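Local coordinates for haloacid delahogenase-like family hydrolase (Xanthomonas campestris pv. campestris, PDB 2PKE), which probably acts as a magnesium-dependent phosphatase of the haloacid dehalogenase superfamily, at residues 107-121 with 140-154. Numbering follows the deposited sequence.
Sequences LQHPVEVIAGVREAV and HQEQKIEQSGLSDLF
From L107 to V121 the chain runs beside 140-154, and the two keep the same direction: L107 lies nearest H140, V111 nearest S148 with CA atoms 5.5 Å apart, and V121 nearest L153. Residues 107-116 are mainly an extended linker from the helical cap to helix 117-125 of the Rossmann-like HAD core. At the cap end, L107 CA sits over a face of the H140 ring. The H140 and H109 rings form an offset edge-to-face pair, the edge of H140 turned toward H109, with planes at 72°. K144 crosses H109 and donates from NZ to H109 NE2 (2.9 Å), somewhat tilted from the ring plane. ND1 of H109 donates to P110 O, so both ring nitrogens are bonded and the ring's rotation is fixed. Q147 NE2 bonds to H109 O (3.1 Å) from above the carbonyl plane. One water joins H109 O, H140 NE2 and Q147 OE1. V111 CG2 lies against the Q147 amide, and V113 CG2 meets S148 CB at 3.6 Å. V113 and L150 come tip to tip. R118 is extended, with CG anti to the backbone N (chi1 -176°), and this carries its guanidinium to D152. They form a bidentate salt bridge: R118 NH1 bonds D152 OD1 and R118 NH2 bonds D152 OD2 (2.8 Å), each oxygen using its syn lone pair, with planes 15° apart. L153 CD1 covers one guanidinium face and also touches V121 CG1 (3.6 Å). V121 CG1 meets F154 CZ as well. K144 also forms a salt bridge to D21, a magnesium ligand. Through K144 the cap linker is probably coupled to the metal site, H109 helping to position NZ beside D21.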
ATOM      1  N   LEU A 107      11.797  -0.368   9.306  1.00 23.72           N
ATOM      2  CA  LEU A 107      10.792   0.511   8.730  1.00 24.28           C
ATOM      3  C   LEU A 107      11.233   1.947   8.539  1.00 28.10           C
ATOM      4  O   LEU A 107      10.591   2.678   7.821  1.00 33.87           O
ATOM      5  CB  LEU A 107       9.506   0.466   9.555  1.00 23.77           C
ATOM      6  CG  LEU A 107       8.622  -0.756   9.321  1.00 23.34           C
ATOM      7  CD1 LEU A 107       7.567  -0.838  10.434  1.00 27.81           C
ATOM      8  CD2 LEU A 107       7.929  -0.750   7.945  1.00 25.10           C
ATOM      9  N   GLN A 108      12.294   2.365   9.203  1.00 32.99           N
ATOM     10  CA  GLN A 108      12.882   3.683   8.996  1.00 34.69           C
ATOM     11  C   GLN A 108      14.337   3.520   8.594  1.00 33.16           C
ATOM     12  O   GLN A 108      15.166   4.336   8.966  1.00 32.13           O
ATOM     13  CB  GLN A 108      12.861   4.502  10.264  1.00 34.55           C
ATOM     14  CG  GLN A 108      11.691   4.342  11.146  1.00 43.32           C
ATOM     15  CD  GLN A 108      11.996   4.922  12.509  1.00 53.05           C
ATOM     16  OE1 GLN A 108      11.874   4.257  13.547  1.00 54.47           O
ATOM     17  NE2 GLN A 108      12.452   6.172  12.512  1.00 61.87           N
ATOM     18  N   HIS A 109      14.664   2.470   7.851  1.00 33.08           N
ATOM     19  CA  HIS A 109      16.079   2.234   7.566  1.00 32.78           C
ATOM     20  C   HIS A 109      16.577   3.362   6.684  1.00 31.89           C
ATOM     21  O   HIS A 109      15.817   3.898   5.871  1.00 30.44           O
ATOM     22  CB  HIS A 109      16.414   0.816   7.018  1.00 32.47           C
ATOM     23  CG  HIS A 109      16.016   0.545   5.592  1.00 34.06           C
ATOM     24  ND1 HIS A 109      16.550   1.220   4.509  1.00 32.27           N
ATOM     25  CD2 HIS A 109      15.193  -0.402   5.074  1.00 27.46           C
ATOM     26  CE1 HIS A 109      16.034   0.726   3.391  1.00 36.00           C
ATOM     27  NE2 HIS A 109      15.214  -0.265   3.708  1.00 35.33           N
ATOM     28  N   PRO A 110      17.845   3.759   6.889  1.00 32.02           N
ATOM     29  CA  PRO A 110      18.419   4.793   6.023  1.00 33.66           C
ATOM     30  C   PRO A 110      18.296   4.360   4.561  1.00 32.45           C
ATOM     31  O   PRO A 110      18.513   3.186   4.253  1.00 34.07           O
ATOM     32  CB  PRO A 110      19.902   4.861   6.450  1.00 32.94           C
ATOM     33  CG  PRO A 110      20.022   4.030   7.756  1.00 34.29           C
ATOM     34  CD  PRO A 110      18.780   3.210   7.902  1.00 31.57           C
ATOM     35  N   VAL A 111      17.941   5.292   3.681  1.00 33.21           N
ATOM     36  CA  VAL A 111      17.866   5.031   2.242  1.00 32.68           C
ATOM     37  C   VAL A 111      19.065   5.668   1.548  1.00 31.95           C
ATOM     38  O   VAL A 111      19.174   6.900   1.372  1.00 33.91           O
ATOM     39  CB  VAL A 111      16.527   5.535   1.633  1.00 31.72           C
ATOM     40  CG1 VAL A 111      16.468   5.226   0.172  1.00 35.84           C
ATOM     41  CG2 VAL A 111      15.355   4.888   2.352  1.00 34.38           C
ATOM     42  N   GLU A 112      19.984   4.806   1.150  1.00 31.79           N
ATOM     43  CA  GLU A 112      21.213   5.228   0.520  1.00 31.93           C
ATOM     44  C   GLU A 112      21.175   4.786  -0.933  1.00 29.18           C
ATOM     45  O   GLU A 112      21.214   3.589  -1.234  1.00 27.02           O
ATOM     46  CB  GLU A 112      22.386   4.592   1.243  1.00 31.37           C
ATOM     47  CG  GLU A 112      23.716   4.703   0.488  1.00 41.07           C
ATOM     48  CD  GLU A 112      24.870   4.017   1.220  1.00 39.41           C
ATOM     49  OE1 GLU A 112      24.669   3.550   2.377  1.00 47.25           O
ATOM     50  OE2 GLU A 112      25.969   3.953   0.627  1.00 45.74           O
ATOM     51  N   VAL A 113      21.105   5.765  -1.825  1.00 24.48           N
ATOM     52  CA  VAL A 113      21.082   5.506  -3.231  1.00 25.96           C
ATOM     53  C   VAL A 113      22.414   4.875  -3.667  1.00 25.78           C
ATOM     54  O   VAL A 113      23.476   5.181  -3.141  1.00 24.61           O
ATOM     55  CB  VAL A 113      20.673   6.791  -4.026  1.00 24.66           C
ATOM     56  CG1 VAL A 113      20.799   6.607  -5.587  1.00 22.41           C
ATOM     57  CG2 VAL A 113      19.274   7.179  -3.644  1.00 29.17           C
ATOM     58  N   ILE A 114      22.335   3.939  -4.597  1.00 25.12           N
ATOM     59  CA  ILE A 114      23.514   3.209  -5.057  1.00 23.46           C
ATOM     60  C   ILE A 114      24.349   4.095  -5.984  1.00 23.58           C
ATOM     61  O   ILE A 114      23.809   4.917  -6.726  1.00 22.31           O
ATOM     62  CB  ILE A 114      23.067   1.889  -5.741  1.00 23.85           C
ATOM     63  CG1 ILE A 114      22.700   0.875  -4.646  1.00 22.66           C
ATOM     64  CG2 ILE A 114      24.134   1.407  -6.712  1.00 19.82           C
ATOM     65  CD1 ILE A 114      21.830  -0.274  -5.104  1.00 23.82           C
ATOM     66  N   ALA A 115      25.672   3.939  -5.926  1.00 23.19           N
ATOM     67  CA  ALA A 115      26.576   4.713  -6.769  1.00 25.47           C
ATOM     68  C   ALA A 115      26.190   4.661  -8.236  1.00 27.06           C
ATOM     69  O   ALA A 115      26.034   3.575  -8.796  1.00 28.26           O
ATOM     70  CB  ALA A 115      28.032   4.219  -6.602  1.00 26.58           C
ATOM     71  N   GLY A 116      26.023   5.846  -8.834  1.00 25.69           N
ATOM     72  CA  GLY A 116      25.766   6.000 -10.261  1.00 24.29           C
ATOM     73  C   GLY A 116      24.316   5.995 -10.687  1.00 23.87           C
ATOM     74  O   GLY A 116      24.001   6.270 -11.852  1.00 21.96           O
ATOM     75  N   VAL A 117      23.422   5.707  -9.745  1.00 21.48           N
ATOM     76  CA  VAL A 117      22.010   5.543 -10.062  1.00 20.56           C
ATOM     77  C   VAL A 117      21.380   6.835 -10.541  1.00 19.41           C
ATOM     78  O   VAL A 117      20.774   6.874 -11.596  1.00 19.98           O
ATOM     79  CB  VAL A 117      21.249   4.921  -8.894  1.00 22.61           C
ATOM     80  CG1 VAL A 117      19.741   5.120  -9.017  1.00 19.86           C
ATOM     81  CG2 VAL A 117      21.605   3.432  -8.798  1.00 20.71           C
ATOM     82  N   ARG A 118      21.585   7.931  -9.815  1.00 17.32           N
ATOM     83  CA  ARG A 118      20.931   9.178 -10.175  1.00 21.40           C
ATOM     84  C   ARG A 118      21.326   9.612 -11.560  1.00 21.89           C
ATOM     85  O   ARG A 118      20.467  10.106 -12.332  1.00 21.29           O
ATOM     86  CB  ARG A 118      21.241  10.279  -9.136  1.00 23.70           C
ATOM     87  CG  ARG A 118      20.529  11.573  -9.385  1.00 24.10           C
ATOM     88  CD  ARG A 118      20.644  12.617  -8.279  1.00 26.00           C
ATOM     89  NE  ARG A 118      19.878  13.657  -8.884  1.00 22.79           N
ATOM     90  CZ  ARG A 118      18.611  13.925  -8.652  1.00 24.46           C
ATOM     91  NH1 ARG A 118      17.952  13.448  -7.606  1.00 23.57           N
ATOM     92  NH2 ARG A 118      18.045  14.817  -9.421  1.00 22.50           N
ATOM     93  N   GLU A 119      22.607   9.466 -11.908  1.00 22.63           N
ATOM     94  CA  GLU A 119      23.058   9.897 -13.248  1.00 21.51           C
ATOM     95  C   GLU A 119      22.448   9.012 -14.333  1.00 21.43           C
ATOM     96  O   GLU A 119      22.079   9.506 -15.345  1.00 20.94           O
ATOM     97  CB  GLU A 119      24.596   9.845 -13.419  1.00 23.14           C
ATOM     98  CG  GLU A 119      25.313  10.985 -12.688  1.00 29.56           C
ATOM     99  CD  GLU A 119      25.592  10.720 -11.205  1.00 42.31           C
ATOM    100  OE1 GLU A 119      25.165   9.663 -10.643  1.00 39.11           O
ATOM    101  OE2 GLU A 119      26.266  11.599 -10.603  1.00 48.38           O
ATOM    102  N   ALA A 120      22.440   7.696 -14.106  1.00 23.32           N
ATOM    103  CA  ALA A 120      21.816   6.692 -15.020  1.00 22.25           C
ATOM    104  C   ALA A 120      20.336   7.050 -15.287  1.00 19.90           C
ATOM    105  O   ALA A 120      19.905   7.190 -16.434  1.00 19.48           O
ATOM    106  CB  ALA A 120      21.938   5.308 -14.405  1.00 21.64           C
ATOM    107  N   VAL A 121      19.571   7.252 -14.214  1.00 20.60           N
ATOM    108  CA  VAL A 121      18.135   7.567 -14.326  1.00 21.07           C
ATOM    109  C   VAL A 121      17.886   8.873 -15.079  1.00 22.19           C
ATOM    110  O   VAL A 121      16.991   8.939 -15.924  1.00 23.99           O
ATOM    111  CB  VAL A 121      17.428   7.693 -12.946  1.00 18.28           C
ATOM    112  CG1 VAL A 121      15.956   8.066 -13.118  1.00 15.80           C
ATOM    113  CG2 VAL A 121      17.606   6.432 -12.063  1.00 20.73           C
ATOM    114  N   HIS A 140       5.800   2.515   3.131  1.00 18.29           N
ATOM    115  CA  HIS A 140       7.239   2.427   3.264  1.00 22.28           C
ATOM    116  C   HIS A 140       7.971   2.715   1.947  1.00 22.02           C
ATOM    117  O   HIS A 140       8.977   3.437   1.939  1.00 22.37           O
ATOM    118  CB  HIS A 140       7.617   1.082   3.836  1.00 18.13           C
ATOM    119  CG  HIS A 140       9.046   0.989   4.273  1.00 24.72           C
ATOM    120  ND1 HIS A 140       9.657  -0.217   4.537  1.00 23.88           N
ATOM    121  CD2 HIS A 140       9.970   1.944   4.531  1.00 22.66           C
ATOM    122  CE1 HIS A 140      10.904  -0.001   4.915  1.00 26.22           C
ATOM    123  NE2 HIS A 140      11.114   1.304   4.935  1.00 19.86           N
ATOM    124  N   GLN A 141       7.479   2.157   0.850  1.00 20.55           N
ATOM    125  CA  GLN A 141       8.072   2.414  -0.495  1.00 20.47           C
ATOM    126  C   GLN A 141       7.962   3.895  -0.875  1.00 21.57           C
ATOM    127  O   GLN A 141       8.910   4.501  -1.385  1.00 18.49           O
ATOM    128  CB  GLN A 141       7.447   1.499  -1.582  1.00 22.60           C
ATOM    129  CG  GLN A 141       7.741   0.013  -1.384  1.00 24.67           C
ATOM    130  CD  GLN A 141       9.180  -0.286  -1.558  1.00 28.86           C
ATOM    131  OE1 GLN A 141       9.865   0.400  -2.309  1.00 27.12           O
ATOM    132  NE2 GLN A 141       9.663  -1.328  -0.887  1.00 22.00           N
ATOM    133  N   GLU A 142       6.829   4.514  -0.553  1.00 22.99           N
ATOM    134  CA  GLU A 142       6.687   5.950  -0.795  1.00 22.82           C
ATOM    135  C   GLU A 142       7.690   6.770   0.018  1.00 23.11           C
ATOM    136  O   GLU A 142       8.296   7.715  -0.479  1.00 20.17           O
ATOM    137  CB  GLU A 142       5.286   6.393  -0.472  1.00 25.15           C
ATOM    138  CG  GLU A 142       4.307   6.124  -1.587  1.00 26.22           C
ATOM    139  CD  GLU A 142       2.921   6.597  -1.197  1.00 31.67           C
ATOM    140  OE1 GLU A 142       2.724   6.944  -0.017  1.00 35.49           O
ATOM    141  OE2 GLU A 142       2.036   6.600  -2.061  1.00 39.70           O
ATOM    142  N   GLN A 143       7.911   6.365   1.268  1.00 22.71           N
ATOM    143  CA  GLN A 143       8.877   7.049   2.109  1.00 25.08           C
ATOM    144  C   GLN A 143      10.316   6.833   1.616  1.00 22.21           C
ATOM    145  O   GLN A 143      11.126   7.757   1.669  1.00 20.03           O
ATOM    146  CB  GLN A 143       8.671   6.699   3.579  1.00 23.41           C
ATOM    147  CG  GLN A 143       7.427   7.395   4.242  1.00 37.23           C
ATOM    148  CD  GLN A 143       7.225   8.897   3.860  1.00 48.25           C
ATOM    149  OE1 GLN A 143       6.110   9.319   3.542  1.00 53.73           O
ATOM    150  NE2 GLN A 143       8.304   9.686   3.878  1.00 47.52           N
ATOM    151  N   LYS A 144      10.627   5.665   1.084  1.00 20.62           N
ATOM    152  CA  LYS A 144      11.968   5.373   0.578  1.00 22.12           C
ATOM    153  C   LYS A 144      12.283   6.260  -0.620  1.00 22.29           C
ATOM    154  O   LYS A 144      13.334   6.876  -0.636  1.00 20.04           O
ATOM    155  CB  LYS A 144      12.167   3.892   0.245  1.00 22.40           C
ATOM    156  CG  LYS A 144      12.124   2.900   1.466  1.00 20.09           C
ATOM    157  CD  LYS A 144      12.788   1.554   1.089  1.00 24.82           C
ATOM    158  CE  LYS A 144      12.148   0.303   1.623  1.00 29.17           C
ATOM    159  NZ  LYS A 144      13.143  -0.865   1.728  1.00 29.98           N
ATOM    160  N   ILE A 145      11.356   6.376  -1.570  1.00 19.59           N
ATOM    161  CA  ILE A 145      11.600   7.281  -2.695  1.00 24.24           C
ATOM    162  C   ILE A 145      11.824   8.731  -2.223  1.00 24.69           C
ATOM    163  O   ILE A 145      12.654   9.423  -2.770  1.00 24.85           O
ATOM    164  CB  ILE A 145      10.543   7.123  -3.831  1.00 27.96           C
ATOM    165  CG1 ILE A 145      10.899   7.993  -5.038  1.00 27.38           C
ATOM    166  CG2 ILE A 145       9.137   7.441  -3.371  1.00 31.56           C
ATOM    167  CD1 ILE A 145      12.227   7.591  -5.725  1.00 25.93           C
ATOM    168  N   GLU A 146      11.113   9.185  -1.211  1.00 27.41           N
ATOM    169  CA  GLU A 146      11.314  10.562  -0.689  1.00 29.79           C
ATOM    170  C   GLU A 146      12.661  10.682   0.051  1.00 29.81           C
ATOM    171  O   GLU A 146      13.421  11.583  -0.240  1.00 32.36           O
ATOM    172  CB  GLU A 146      10.089  10.996   0.141  1.00 31.62           C
ATOM    173  CG  GLU A 146       9.969  12.549   0.502  1.00 37.27           C
ATOM    174  CD  GLU A 146       9.752  13.548  -0.710  1.00 52.94           C
ATOM    175  OE1 GLU A 146       9.017  13.226  -1.687  1.00 57.06           O
ATOM    176  OE2 GLU A 146      10.322  14.673  -0.662  1.00 53.03           O
ATOM    177  N   GLN A 147      12.992   9.736   0.931  1.00 26.77           N
ATOM    178  CA  GLN A 147      14.284   9.695   1.633  1.00 31.82           C
ATOM    179  C   GLN A 147      15.462   9.627   0.673  1.00 28.79           C
ATOM    180  O   GLN A 147      16.567   9.999   1.038  1.00 31.00           O
ATOM    181  CB  GLN A 147      14.420   8.441   2.543  1.00 29.77           C
ATOM    182  CG  GLN A 147      13.471   8.275   3.761  1.00 36.96           C
ATOM    183  CD  GLN A 147      13.612   6.886   4.478  1.00 38.69           C
ATOM    184  OE1 GLN A 147      12.781   5.968   4.287  1.00 47.09           O
ATOM    185  NE2 GLN A 147      14.674   6.740   5.290  1.00 49.68           N
ATOM    186  N   SER A 148      15.243   9.075  -0.519  1.00 27.85           N
ATOM    187  CA  SER A 148      16.318   8.736  -1.452  1.00 25.44           C
ATOM    188  C   SER A 148      16.903   9.952  -2.099  1.00 23.31           C
ATOM    189  O   SER A 148      18.051   9.919  -2.491  1.00 25.70           O
ATOM    190  CB  SER A 148      15.864   7.766  -2.574  1.00 25.73           C
ATOM    191  OG  SER A 148      14.950   8.383  -3.469  1.00 20.59           O
ATOM    192  N   GLY A 149      16.092  10.995  -2.254  1.00 21.91           N
ATOM    193  CA  GLY A 149      16.431  12.157  -3.065  1.00 20.86           C
ATOM    194  C   GLY A 149      16.057  12.044  -4.530  1.00 21.47           C
ATOM    195  O   GLY A 149      16.086  13.031  -5.258  1.00 19.79           O
ATOM    196  N   LEU A 150      15.636  10.855  -4.970  1.00 20.53           N
ATOM    197  CA  LEU A 150      15.272  10.626  -6.372  1.00 21.42           C
ATOM    198  C   LEU A 150      13.816  10.968  -6.751  1.00 21.17           C
ATOM    199  O   LEU A 150      13.431  10.718  -7.861  1.00 22.33           O
ATOM    200  CB  LEU A 150      15.512   9.139  -6.737  1.00 22.34           C
ATOM    201  CG  LEU A 150      16.927   8.550  -6.549  1.00 24.29           C
ATOM    202  CD1 LEU A 150      16.857   7.071  -6.711  1.00 19.06           C
ATOM    203  CD2 LEU A 150      17.920   9.126  -7.548  1.00 25.66           C
ATOM    204  N   SER A 151      13.022  11.526  -5.834  1.00 25.20           N
ATOM    205  CA  SER A 151      11.612  11.931  -6.115  1.00 25.09           C
ATOM    206  C   SER A 151      11.408  12.821  -7.302  1.00 25.67           C
ATOM    207  O   SER A 151      10.411  12.726  -7.983  1.00 26.54           O
ATOM    208  CB  SER A 151      10.995  12.676  -4.916  1.00 23.52           C
ATOM    209  OG  SER A 151      10.658  11.754  -3.937  1.00 37.53           O
ATOM    210  N   ASP A 152      12.317  13.742  -7.525  1.00 25.03           N
ATOM    211  CA  ASP A 152      12.191  14.613  -8.673  1.00 26.62           C
ATOM    212  C   ASP A 152      12.228  13.861  -9.989  1.00 24.91           C
ATOM    213  O   ASP A 152      11.684  14.361 -10.965  1.00 29.56           O
ATOM    214  CB  ASP A 152      13.244  15.742  -8.663  1.00 26.96           C
ATOM    215  CG  ASP A 152      14.658  15.214  -8.763  1.00 27.52           C
ATOM    216  OD1 ASP A 152      14.978  14.210  -8.117  1.00 24.95           O
ATOM    217  OD2 ASP A 152      15.462  15.831  -9.473  1.00 31.59           O
ATOM    218  N   LEU A 153      12.894  12.699 -10.042  1.00 22.84           N
ATOM    219  CA  LEU A 153      12.952  11.890 -11.238  1.00 22.44           C
ATOM    220  C   LEU A 153      11.827  10.874 -11.360  1.00 22.24           C
ATOM    221  O   LEU A 153      11.574  10.389 -12.445  1.00 24.26           O
ATOM    222  CB  LEU A 153      14.275  11.103 -11.321  1.00 21.69           C
ATOM    223  CG  LEU A 153      15.578  11.899 -11.374  1.00 23.27           C
ATOM    224  CD1 LEU A 153      16.786  10.994 -11.172  1.00 21.25           C
ATOM    225  CD2 LEU A 153      15.647  12.609 -12.729  1.00 29.56           C
ATOM    226  N   PHE A 154      11.162  10.545 -10.260  1.00 22.19           N
ATOM    227  CA  PHE A 154      10.125   9.545 -10.271  1.00 28.33           C
ATOM    228  C   PHE A 154       8.845  10.167  -9.765  1.00 34.99           C
ATOM    229  O   PHE A 154       8.454   9.940  -8.628  1.00 39.83           O
ATOM    230  CB  PHE A 154      10.532   8.344  -9.444  1.00 28.54           C
ATOM    231  CG  PHE A 154      11.603   7.527 -10.087  1.00 24.88           C
ATOM    232  CD1 PHE A 154      11.306   6.795 -11.238  1.00 23.79           C
ATOM    233  CD2 PHE A 154      12.911   7.489  -9.560  1.00 25.21           C
ATOM    234  CE1 PHE A 154      12.299   6.009 -11.867  1.00 27.56           C
ATOM    235  CE2 PHE A 154      13.919   6.715 -10.184  1.00 21.51           C
ATOM    236  CZ  PHE A 154      13.595   5.956 -11.333  1.00 27.70           C
TER
HETATM  237  O   HOH W   1      10.476   5.235   6.370  1.00 36.04           O
HETATM  238  O   HOH W   2      13.290   3.189   5.110  1.00 27.20           O
HETATM  239  O   HOH W   3      19.732   9.022   0.053  1.00 33.13           O
HETATM  240  O   HOH W   4      17.748   7.723   4.892  1.00 38.04           O